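Local coordinates for protein dihydroorotase (Agrobacterium tumefaciens, PDB 2OGJ) that acts as a zinc-dependent esterase of the amidohydrolase superfamily, deacetylating acetyl-(R)-mandelate and, less efficiently, acetyl glycolate in vitro, at residues A[16-21]-A[37-42]; A[68-73]-A[324-329]; A[94-99]-A[385-390]. All blocks are in the same frame, centred on the assembly; numbering follows the deposited sequence.

Contact 1 (A[16-21]-A[37-42])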
ATOM      1  N   PRO A  16      50.996  31.492  17.867  1.00 70.06           N
ATOM      2  CA  PRO A  16      51.477  30.795  16.670  1.00 67.95           C
ATOM      3  C   PRO A  16      52.028  29.403  17.003  1.00 66.00           C
ATOM      4  O   PRO A  16      52.313  29.087  18.159  1.00 65.01           O
ATOM      5  CB  PRO A  16      52.551  31.736  16.137  1.00 67.86           C
ATOM      6  CG  PRO A  16      53.100  32.339  17.378  1.00 67.85           C
ATOM      7  CD  PRO A  16      51.850  32.654  18.165  1.00 68.85           C
ATOM      8  N   ILE A  17      52.167  28.562  15.990  1.00 64.04           N
ATOM      9  CA  ILE A  17      52.669  27.222  16.218  1.00 61.68           C
ATOM     10  C   ILE A  17      53.779  26.927  15.251  1.00 61.16           C
ATOM     11  O   ILE A  17      53.786  27.405  14.121  1.00 60.70           O
ATOM     12  CB  ILE A  17      51.608  26.135  15.972  1.00 61.35           C
ATOM     13  CG1 ILE A  17      50.342  26.401  16.782  1.00 61.73           C
ATOM     14  CG2 ILE A  17      52.180  24.786  16.339  1.00 58.79           C
ATOM     15  CD1 ILE A  17      49.272  25.354  16.540  1.00 59.94           C
ATOM     16  N   LEU A  18      54.717  26.114  15.705  1.00 60.48           N
ATOM     17  CA  LEU A  18      55.813  25.717  14.867  1.00 59.37           C
ATOM     18  C   LEU A  18      55.875  24.199  14.872  1.00 58.36           C
ATOM     19  O   LEU A  18      56.206  23.581  15.877  1.00 56.70           O
ATOM     20  CB  LEU A  18      57.124  26.313  15.375  1.00 60.40           C
ATOM     21  CG  LEU A  18      58.341  25.799  14.605  1.00 60.17           C
ATOM     22  CD1 LEU A  18      58.236  26.236  13.156  1.00 60.15           C
ATOM     23  CD2 LEU A  18      59.620  26.309  15.236  1.00 60.40           C
ATOM     24  N   LEU A  19      55.498  23.605  13.750  1.00 59.24           N
ATOM     25  CA  LEU A  19      55.552  22.161  13.602  1.00 59.04           C
ATOM     26  C   LEU A  19      56.922  21.904  13.010  1.00 58.10           C
ATOM     27  O   LEU A  19      57.233  22.393  11.930  1.00 56.61           O
ATOM     28  CB  LEU A  19      54.485  21.647  12.622  1.00 58.77           C
ATOM     29  CG  LEU A  19      53.030  21.671  13.074  1.00 58.99           C
ATOM     30  CD1 LEU A  19      52.609  23.096  13.392  1.00 60.94           C
ATOM     31  CD2 LEU A  19      52.169  21.098  11.984  1.00 60.13           C
ATOM     32  N   THR A  20      57.751  21.159  13.722  1.00 58.80           N
ATOM     33  CA  THR A  20      59.070  20.863  13.205  1.00 58.93           C
ATOM     34  C   THR A  20      59.159  19.391  12.826  1.00 58.38           C
ATOM     35  O   THR A  20      58.385  18.562  13.293  1.00 56.79           O
ATOM     36  CB  THR A  20      60.168  21.210  14.243  1.00 60.28           C
ATOM     37  OG1 THR A  20      59.966  20.447  15.441  1.00 60.03           O
ATOM     38  CG2 THR A  20      60.118  22.700  14.581  1.00 60.20           C
ATOM     39  N   ASN A  21      60.055  19.056  11.917  1.00 59.44           N
ATOM     40  CA  ASN A  21      60.396  17.717  11.487  1.00 60.74           C
ATOM     41  C   ASN A  21      59.172  16.995  10.962  1.00 59.92           C
ATOM     42  O   ASN A  21      58.882  15.815  11.397  1.00 59.32           O
ATOM     43  CB  ASN A  21      61.105  16.972  12.613  1.00 62.97           C
ATOM     44  CG  ASN A  21      62.079  17.875  13.344  1.00 65.35           C
ATOM     45  OD1 ASN A  21      62.191  19.065  13.034  1.00 20.56           O
ATOM     46  ND2 ASN A  21      62.790  17.320  14.318  1.00 20.56           N
ATOM     47  N   ASP A  37      59.817  22.201   8.312  1.00 63.10           N
ATOM     48  CA  ASP A  37      59.205  22.766   9.503  1.00 63.49           C
ATOM     49  C   ASP A  37      58.154  23.748   8.975  1.00 61.72           C
ATOM     50  O   ASP A  37      58.360  24.378   7.935  1.00 63.31           O
ATOM     51  CB  ASP A  37      60.237  23.525  10.358  1.00 65.25           C
ATOM     52  CG  ASP A  37      61.367  22.633  10.888  1.00 67.72           C
ATOM     53  OD1 ASP A  37      62.164  23.147  11.696  1.00 70.46           O
ATOM     54  OD2 ASP A  37      61.476  21.445  10.511  1.00 69.82           O
ATOM     55  N   ILE A  38      57.023  23.862   9.666  1.00 59.26           N
ATOM     56  CA  ILE A  38      55.971  24.775   9.236  1.00 56.77           C
ATOM     57  C   ILE A  38      55.608  25.703  10.387  1.00 56.26           C
ATOM     58  O   ILE A  38      55.454  25.266  11.529  1.00 54.20           O
ATOM     59  CB  ILE A  38      54.702  24.006   8.777  1.00 56.08           C
ATOM     60  CG1 ILE A  38      55.087  22.930   7.758  1.00 55.09           C
ATOM     61  CG2 ILE A  38      53.703  24.963   8.131  1.00 52.74           C
ATOM     62  CD1 ILE A  38      53.923  22.064   7.293  1.00 54.98           C
ATOM     63  N   LEU A  39      55.499  26.990  10.080  1.00 56.82           N
ATOM     64  CA  LEU A  39      55.142  27.987  11.079  1.00 57.57           C
ATOM     65  C   LEU A  39      53.720  28.516  10.849  1.00 57.62           C
ATOM     66  O   LEU A  39      53.417  29.075   9.789  1.00 57.01           O
ATOM     67  CB  LEU A  39      56.125  29.155  11.028  1.00 59.12           C
ATOM     68  CG  LEU A  39      55.870  30.253  12.061  1.00 58.69           C
ATOM     69  CD1 LEU A  39      56.200  29.699  13.425  1.00 59.90           C
ATOM     70  CD2 LEU A  39      56.718  31.470  11.783  1.00 58.62           C
ATOM     71  N   ILE A  40      52.851  28.331  11.838  1.00 57.80           N
ATOM     72  CA  ILE A  40      51.476  28.808  11.737  1.00 58.42           C
ATOM     73  C   ILE A  40      51.319  30.104  12.530  1.00 59.88           C
ATOM     74  O   ILE A  40      51.706  30.174  13.702  1.00 59.51           O
ATOM     75  CB  ILE A  40      50.465  27.799  12.310  1.00 57.39           C
ATOM     76  CG1 ILE A  40      50.798  26.375  11.844  1.00 56.00           C
ATOM     77  CG2 ILE A  40      49.065  28.199  11.878  1.00 55.75           C
ATOM     78  CD1 ILE A  40      50.708  26.167  10.370  1.00 55.91           C
ATOM     79  N   GLY A  41      50.753  31.127  11.887  1.00 60.94           N
ATOM     80  CA  GLY A  41      50.538  32.401  12.555  1.00 61.75           C
ATOM     81  C   GLY A  41      49.320  32.364  13.462  1.00 62.70           C
ATOM     82  O   GLY A  41      48.443  31.517  13.290  1.00 63.41           O
ATOM     83  N   GLY A  42      49.276  33.264  14.443  1.00 64.09           N
ATOM     84  CA  GLY A  42      48.154  33.328  15.369  1.00 63.80           C
ATOM     85  C   GLY A  42      46.809  33.435  14.664  1.00 64.45           C
ATOM     86  O   GLY A  42      45.754  33.194  15.268  1.00 64.75           O
TER
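Strands 17-20 and 37-40 run antiparallel, their axes 4.6 Å apart at closest approach and 169° from one another in direction, and exchange backbone bonds in two reciprocal pairs. At the first, Ile-40 N gives its hydrogen to Ile-17 O at 2.6 Å, while Ile-17 N reaches Ile-40 O in the carbonyl plane, on a lone pair. A second reciprocal pair joins Leu-19 and Ile-38; here Leu-19 N approaches Ile-38 O at 2.8 Å, almost along the C=O axis. Leu-18 and Leu-39 lie between them as a non-hydrogen-bonded pair, so their own amides and carbonyls turn outward to other strands.

A side chain continues the ladder beyond Thr-20. With CG anti to its carbonyl carbon (chi1 -62°), Asp-37 holds OD2 3.1 Å from Asn-21 N; the bond is nearly straight at 176°, but the donor stands above the carboxylate plane. The hydroxyl of Thr-20 turns to Arg-61 O instead, leaving its CG2 methyl 3.6 Å from Asp-37 OD1.

Ile-17, Leu-19, Ile-38 and Ile-40 share one face, where the side chains of Leu-19 and Ile-40 cross obliquely, with Leu-19 CD1 4.1 Å from Ile-40 CG1. On the other face Leu-39 CD1 lies 4.0 Å from Leu-18 CB.

The pair forms the centre of a four-stranded mixed sheet, part of the small beta domain beside the TIM barrel, as in other amidohydrolases. Leu-18 and Thr-20 bond through their backbones to the parallel strand 59-61, and Leu-39 bonds to strand 46-50, while Leu-19 and Ile-38 rest on Ile-69 of strand 68-75.

Contact 2 (A[68-73]-A[324-329]); sequences FISPGW and AVTRNP
Val-325 and Thr-326 press against Pro-71 and Trp-73 of segment 68-73. The tight part is at the indole and at Pro-71 O, which lies 3.5 Å from Thr-326 CG2. Val-325 CG1 sits over one face of the five-membered ring in a CH-pi contact, 4.0 Å from its centroid and 27° off the normal, and 3.6 Å from Trp-73 CD1. Thr-326 CG2 reaches the same CD1 from the ring edge, near its plane, at 4.0 Å. With chi1 of -69°, Trp-73 CG lies anti to the carbonyl carbon, so that both methyls can meet the indole. In the amidohydrolase TIM-barrel fold, this joins strand 68-75, whose chain runs on to the zinc ligands His-77 and His-79, to the link between helices 318-323 and 327-332; Leu-304 and Met-308 of helix 304-313 also touch both Val-325 and Trp-73. Looser are the ring of Pro-71, whose side chain crosses that of Thr-326 at about a right angle with Pro-71 CG 4.0 Å from Thr-326 CB, and Ser-70, whose OG binds Pro-71 O and stays 4.3 Å from Thr-326 CG2. Thr-326 OG1 bonds to Val-322 O. Beyond it the partly exposed Arg-327 forms a salt bridge with Glu-338.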
ATOM      1  N   PHE A  68      55.017  12.110   8.906  1.00 42.56           N
ATOM      2  CA  PHE A  68      54.179  12.533   7.781  1.00 44.33           C
ATOM      3  C   PHE A  68      53.163  13.606   8.149  1.00 44.31           C
ATOM      4  O   PHE A  68      52.569  13.582   9.231  1.00 43.58           O
ATOM      5  CB  PHE A  68      53.391  11.352   7.188  1.00 46.10           C
ATOM      6  CG  PHE A  68      54.238  10.308   6.503  1.00 46.94           C
ATOM      7  CD1 PHE A  68      54.094   8.957   6.841  1.00 46.35           C
ATOM      8  CD2 PHE A  68      55.149  10.657   5.503  1.00 46.95           C
ATOM      9  CE1 PHE A  68      54.846   7.965   6.192  1.00 44.90           C
ATOM     10  CE2 PHE A  68      55.909   9.672   4.846  1.00 46.23           C
ATOM     11  CZ  PHE A  68      55.754   8.324   5.196  1.00 45.38           C
ATOM     12  N   ILE A  69      52.968  14.542   7.222  1.00 43.36           N
ATOM     13  CA  ILE A  69      51.996  15.613   7.377  1.00 43.22           C
ATOM     14  C   ILE A  69      51.350  15.798   6.007  1.00 44.03           C
ATOM     15  O   ILE A  69      52.039  15.859   4.977  1.00 44.55           O
ATOM     16  CB  ILE A  69      52.628  16.953   7.829  1.00 41.48           C
ATOM     17  CG1 ILE A  69      51.510  17.942   8.150  1.00 37.72           C
ATOM     18  CG2 ILE A  69      53.528  17.539   6.724  1.00 41.54           C
ATOM     19  CD1 ILE A  69      51.973  19.214   8.794  1.00 37.23           C
ATOM     20  N   SER A  70      50.022  15.861   5.996  1.00 44.61           N
ATOM     21  CA  SER A  70      49.275  16.021   4.751  1.00 44.56           C
ATOM     22  C   SER A  70      48.106  16.947   5.001  1.00 43.84           C
ATOM     23  O   SER A  70      47.829  17.321   6.147  1.00 43.49           O
ATOM     24  CB  SER A  70      48.730  14.665   4.264  1.00 42.74           C
ATOM     25  OG  SER A  70      47.702  14.168   5.109  1.00 41.16           O
ATOM     26  N   PRO A  71      47.427  17.372   3.933  1.00 43.04           N
ATOM     27  CA  PRO A  71      46.291  18.248   4.212  1.00 43.11           C
ATOM     28  C   PRO A  71      45.322  17.428   5.075  1.00 42.10           C
ATOM     29  O   PRO A  71      45.327  16.201   4.999  1.00 43.26           O
ATOM     30  CB  PRO A  71      45.753  18.572   2.814  1.00 43.12           C
ATOM     31  CG  PRO A  71      46.298  17.473   1.945  1.00 43.80           C
ATOM     32  CD  PRO A  71      47.661  17.237   2.488  1.00 42.50           C
ATOM     33  N   GLY A  72      44.536  18.092   5.917  1.00 39.95           N
ATOM     34  CA  GLY A  72      43.608  17.390   6.782  1.00 39.73           C
ATOM     35  C   GLY A  72      42.795  16.311   6.093  1.00 41.04           C
ATOM     36  O   GLY A  72      42.225  16.535   5.027  1.00 42.64           O
ATOM     37  N   TRP A  73      42.747  15.128   6.701  1.00 40.59           N
ATOM     38  CA  TRP A  73      41.999  14.007   6.153  1.00 38.55           C
ATOM     39  C   TRP A  73      40.528  14.356   6.004  1.00 39.82           C
ATOM     40  O   TRP A  73      39.955  15.041   6.859  1.00 37.75           O
ATOM     41  CB  TRP A  73      42.140  12.790   7.052  1.00 37.41           C
ATOM     42  CG  TRP A  73      43.503  12.193   7.051  1.00 37.22           C
ATOM     43  CD1 TRP A  73      44.524  12.458   6.175  1.00 35.54           C
ATOM     44  CD2 TRP A  73      43.976  11.167   7.930  1.00 35.54           C
ATOM     45  NE1 TRP A  73      45.606  11.649   6.457  1.00 35.35           N
ATOM     46  CE2 TRP A  73      45.295  10.848   7.529  1.00 34.49           C
ATOM     47  CE3 TRP A  73      43.410  10.482   9.017  1.00 34.46           C
ATOM     48  CZ2 TRP A  73      46.058   9.872   8.177  1.00 33.24           C
ATOM     49  CZ3 TRP A  73      44.161   9.515   9.665  1.00 34.03           C
ATOM     50  CH2 TRP A  73      45.477   9.217   9.240  1.00 37.36           C
ATOM     51  N   ALA A 324      43.196   9.171  -1.585  1.00 48.56           N
ATOM     52  CA  ALA A 324      41.805   8.730  -1.503  1.00 47.92           C
ATOM     53  C   ALA A 324      41.217   9.114  -0.148  1.00 47.50           C
ATOM     54  O   ALA A 324      40.214   8.562   0.300  1.00 47.50           O
ATOM     55  CB  ALA A 324      41.739   7.236  -1.681  1.00 46.31           C
ATOM     56  N   VAL A 325      41.848  10.084   0.498  1.00 47.11           N
ATOM     57  CA  VAL A 325      41.415  10.507   1.812  1.00 45.62           C
ATOM     58  C   VAL A 325      41.655  12.011   1.949  1.00 44.35           C
ATOM     59  O   VAL A 325      41.401  12.611   2.985  1.00 43.83           O
ATOM     60  CB  VAL A 325      42.167   9.672   2.884  1.00 44.57           C
ATOM     61  CG1 VAL A 325      43.296  10.450   3.493  1.00 44.63           C
ATOM     62  CG2 VAL A 325      41.199   9.165   3.916  1.00 45.52           C
ATOM     63  N   THR A 326      42.111  12.618   0.865  1.00 44.62           N
ATOM     64  CA  THR A 326      42.352  14.056   0.842  1.00 45.16           C
ATOM     65  C   THR A 326      41.893  14.719  -0.473  1.00 45.25           C
ATOM     66  O   THR A 326      40.774  15.228  -0.570  1.00 45.19           O
ATOM     67  CB  THR A 326      43.844  14.374   1.071  1.00 43.99           C
ATOM     68  OG1 THR A 326      44.633  13.631   0.137  1.00 44.59           O
ATOM     69  CG2 THR A 326      44.253  14.014   2.495  1.00 41.10           C
ATOM     70  N   ARG A 327      42.757  14.703  -1.480  1.00 46.55           N
ATOM     71  CA  ARG A 327      42.467  15.322  -2.769  1.00 48.40           C
ATOM     72  C   ARG A 327      41.221  14.796  -3.490  1.00 48.16           C
ATOM     73  O   ARG A 327      40.442  15.579  -4.051  1.00 46.66           O
ATOM     74  CB  ARG A 327      43.686  15.178  -3.673  1.00 50.35           C
ATOM     75  CG  ARG A 327      44.979  15.635  -3.001  1.00 56.25           C
ATOM     76  CD  ARG A 327      45.501  16.911  -3.606  1.00 59.85           C
ATOM     77  NE  ARG A 327      45.984  16.655  -4.954  1.00 62.70           N
ATOM     78  CZ  ARG A 327      46.130  17.595  -5.875  1.00 64.18           C
ATOM     79  NH1 ARG A 327      45.828  18.857  -5.588  1.00 63.83           N
ATOM     80  NH2 ARG A 327      46.558  17.269  -7.086  1.00 65.71           N
ATOM     81  N   ASN A 328      41.030  13.482  -3.471  1.00 48.12           N
ATOM     82  CA  ASN A 328      39.890  12.881  -4.159  1.00 48.14           C
ATOM     83  C   ASN A 328      38.519  13.150  -3.555  1.00 47.76           C
ATOM     84  O   ASN A 328      37.614  13.564  -4.277  1.00 47.26           O
ATOM     85  CB  ASN A 328      40.102  11.376  -4.321  1.00 47.52           C
ATOM     86  CG  ASN A 328      41.172  11.057  -5.332  1.00 46.35           C
ATOM     87  OD1 ASN A 328      41.579   9.915  -5.466  1.00 47.89           O
ATOM     88  ND2 ASN A 328      41.634  12.073  -6.052  1.00 44.48           N
ATOM     89  N   PRO A 329      38.334  12.903  -2.242  1.00 46.87           N
ATOM     90  CA  PRO A 329      37.023  13.164  -1.648  1.00 45.77           C
ATOM     91  C   PRO A 329      36.767  14.670  -1.631  1.00 45.71           C
ATOM     92  O   PRO A 329      35.620  15.125  -1.645  1.00 47.36           O
ATOM     93  CB  PRO A 329      37.156  12.567  -0.251  1.00 45.09           C
ATOM     94  CG  PRO A 329      38.589  12.763   0.058  1.00 44.85           C
ATOM     95  CD  PRO A 329      39.267  12.375  -1.232  1.00 47.02           C
TER

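Contact 3 (A[94-99]-A[385-390]); sequences CGAERG and EAIAAS
Strand 385-388, antiparallel to strand 368-382, brings its end against the 3-10 turn 96-98 that leads into strand 100-106 of the TIM-barrel fold. Glu-385 and Ala-386 open the strand without meeting this turn; the carboxylate of Glu-385 forms a salt bridge with Arg-126. The first contact comes at Ile-387, whose CB points toward the turn; Ile-387 CB lies 4.3 Å from Ala-96 CB. Its CG2 branch, anti to the backbone N, comes alongside the backbone of Glu-97, midway through the turn. Ala-388 directs its methyl away, and its carbonyl oxygen meets the aliphatic CG of Glu-97, whose chain runs extended.

The methyl of Ala-389 fits into the turn: its CB touches both Glu-97 O and Gly-99 N, each at 3.6 Å. Gly-99, at phi 92°, adopts backbone angles at which a CB would crowd the preceding carbonyl oxygen as well as approach the methyl of Ala-389. The CA of Ala-389 also makes a CA-H...O contact with Glu-97 O at 3.1 Å. That oxygen also accepts a hydrogen bond from Ser-390 N at 3.0 Å, the donor standing above the carbonyl plane. Arg-98, bent at chi2 (-79°), folds its outer chain back toward Ser-390; its CD lies 3.5 Å from Ser-390 O, and its NH1 forms a weak hydrogen bond, 3.5 Å long, with Glu-97 O.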
ATOM      1  N   CYS A  94      34.666  11.196  15.533  1.00 34.46           N
ATOM      2  CA  CYS A  94      35.229  10.744  14.263  1.00 34.89           C
ATOM      3  C   CYS A  94      35.952  11.873  13.539  1.00 33.64           C
ATOM      4  O   CYS A  94      36.312  11.730  12.378  1.00 34.23           O
ATOM      5  CB  CYS A  94      34.104  10.229  13.374  1.00 35.62           C
ATOM      6  SG  CYS A  94      32.822  11.503  13.139  1.00 31.71           S
ATOM      7  N   GLY A  95      36.143  12.990  14.231  1.00 33.25           N
ATOM      8  CA  GLY A  95      36.807  14.142  13.642  1.00 34.95           C
ATOM      9  C   GLY A  95      38.275  14.382  13.977  1.00 35.63           C
ATOM     10  O   GLY A  95      39.110  13.490  13.833  1.00 33.99           O
ATOM     11  N   ALA A  96      38.569  15.607  14.419  1.00 38.74           N
ATOM     12  CA  ALA A  96      39.916  16.072  14.775  1.00 39.82           C
ATOM     13  C   ALA A  96      40.702  15.179  15.717  1.00 41.00           C
ATOM     14  O   ALA A  96      41.864  14.881  15.450  1.00 39.96           O
ATOM     15  CB  ALA A  96      39.839  17.458  15.358  1.00 39.76           C
ATOM     16  N   GLU A  97      40.083  14.786  16.835  1.00 43.69           N
ATOM     17  CA  GLU A  97      40.746  13.895  17.778  1.00 44.24           C
ATOM     18  C   GLU A  97      41.194  12.606  17.097  1.00 42.56           C
ATOM     19  O   GLU A  97      41.931  11.815  17.654  1.00 41.89           O
ATOM     20  CB  GLU A  97      39.825  13.582  18.959  1.00 45.16           C
ATOM     21  CG  GLU A  97      40.510  12.853  20.104  1.00 55.23           C
ATOM     22  CD  GLU A  97      39.565  12.551  21.250  1.00 58.87           C
ATOM     23  OE1 GLU A  97      38.372  12.906  21.146  1.00 61.21           O
ATOM     24  OE2 GLU A  97      40.018  11.960  22.253  1.00 20.56           O
ATOM     25  N   ARG A  98      40.747  12.424  15.844  1.00 42.25           N
ATOM     26  CA  ARG A  98      41.073  11.226  15.052  1.00 41.55           C
ATOM     27  C   ARG A  98      41.947  11.533  13.838  1.00 41.72           C
ATOM     28  O   ARG A  98      42.340  10.630  13.097  1.00 40.85           O
ATOM     29  CB  ARG A  98      39.788  10.542  14.568  1.00 41.91           C
ATOM     30  CG  ARG A  98      38.899   9.939  15.669  1.00 44.80           C
ATOM     31  CD  ARG A  98      39.431   8.598  16.147  1.00 48.91           C
ATOM     32  NE  ARG A  98      38.688   8.077  17.290  1.00 54.59           N
ATOM     33  CZ  ARG A  98      38.851   8.486  18.549  1.00 56.88           C
ATOM     34  NH1 ARG A  98      39.737   9.428  18.841  1.00 58.45           N
ATOM     35  NH2 ARG A  98      38.121   7.954  19.520  1.00 57.49           N
ATOM     36  N   GLY A  99      42.242  12.811  13.633  1.00 41.53           N
ATOM     37  CA  GLY A  99      43.060  13.207  12.508  1.00 40.64           C
ATOM     38  C   GLY A  99      42.253  13.559  11.284  1.00 40.77           C
ATOM     39  O   GLY A  99      42.823  13.752  10.217  1.00 41.13           O
ATOM     40  N   GLU A 385      44.916  26.052  16.093  1.00 55.47           N
ATOM     41  CA  GLU A 385      44.675  24.997  17.075  1.00 55.55           C
ATOM     42  C   GLU A 385      45.382  23.728  16.615  1.00 54.14           C
ATOM     43  O   GLU A 385      45.420  23.425  15.427  1.00 54.38           O
ATOM     44  CB  GLU A 385      43.167  24.736  17.219  1.00 57.59           C
ATOM     45  CG  GLU A 385      42.740  24.167  18.580  1.00 61.09           C
ATOM     46  CD  GLU A 385      41.257  23.790  18.640  1.00 62.98           C
ATOM     47  OE1 GLU A 385      40.405  24.589  18.191  1.00 64.75           O
ATOM     48  OE2 GLU A 385      40.949  22.689  19.151  1.00 65.58           O
ATOM     49  N   ALA A 386      45.965  23.002  17.553  1.00 52.09           N
ATOM     50  CA  ALA A 386      46.640  21.760  17.233  1.00 51.10           C
ATOM     51  C   ALA A 386      46.018  20.727  18.151  1.00 51.13           C
ATOM     52  O   ALA A 386      46.236  20.755  19.361  1.00 52.20           O
ATOM     53  CB  ALA A 386      48.118  21.879  17.505  1.00 50.73           C
ATOM     54  N   ILE A 387      45.223  19.824  17.590  1.00 49.90           N
ATOM     55  CA  ILE A 387      44.582  18.810  18.413  1.00 47.92           C
ATOM     56  C   ILE A 387      45.312  17.474  18.436  1.00 45.33           C
ATOM     57  O   ILE A 387      45.694  16.943  17.401  1.00 45.11           O
ATOM     58  CB  ILE A 387      43.130  18.564  17.961  1.00 49.29           C
ATOM     59  CG1 ILE A 387      42.333  19.872  18.009  1.00 51.59           C
ATOM     60  CG2 ILE A 387      42.474  17.544  18.869  1.00 48.59           C
ATOM     61  CD1 ILE A 387      42.547  20.762  16.819  1.00 48.29           C
ATOM     62  N   ALA A 388      45.515  16.938  19.628  1.00 44.18           N
ATOM     63  CA  ALA A 388      46.171  15.640  19.772  1.00 43.43           C
ATOM     64  C   ALA A 388      45.232  14.573  19.241  1.00 42.34           C
ATOM     65  O   ALA A 388      44.114  14.406  19.747  1.00 42.13           O
ATOM     66  CB  ALA A 388      46.493  15.364  21.246  1.00 42.17           C
ATOM     67  N   ALA A 389      45.690  13.866  18.212  1.00 40.78           N
ATOM     68  CA  ALA A 389      44.909  12.808  17.587  1.00 40.82           C
ATOM     69  C   ALA A 389      45.423  11.449  18.018  1.00 41.96           C
ATOM     70  O   ALA A 389      46.559  11.314  18.480  1.00 40.49           O
ATOM     71  CB  ALA A 389      44.967  12.930  16.051  1.00 39.19           C
ATOM     72  N   SER A 390      44.566  10.446  17.854  1.00 44.60           N
ATOM     73  CA  SER A 390      44.871   9.066  18.213  1.00 45.49           C
ATOM     74  C   SER A 390      43.805   8.111  17.663  1.00 46.25           C
ATOM     75  O   SER A 390      42.636   8.491  17.490  1.00 45.50           O
ATOM     76  CB  SER A 390      44.950   8.939  19.736  1.00 45.63           C
ATOM     77  OG  SER A 390      44.890   7.587  20.149  1.00 51.53           O
TER

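In the fold
Contact 2 is the buried one, nearest of the three to the centre of the folded chain, about 10 Å between centres, whereas contacts 1 and 3 are only partly buried and contact 3 has several exposed residues. Their chemistry follows: contact 1 is a regular backbone ladder within a small sheet beside the barrel, contact 2 is methyl-to-indole packing, and contact 3 mixes a single backbone bond with alanine and isoleucine contacts. Segment 68-73 ties them together. Ile-69 CD1 packs on Leu-19 CD2 at 3.7 Å, joining contacts 1 and 2, and Trp-73 CB meets Gly-99 O, joining 2 and 3, which both reach the same mixed sheet. Ile-17 CD1 against Ala-386 CB links contacts 1 and 3.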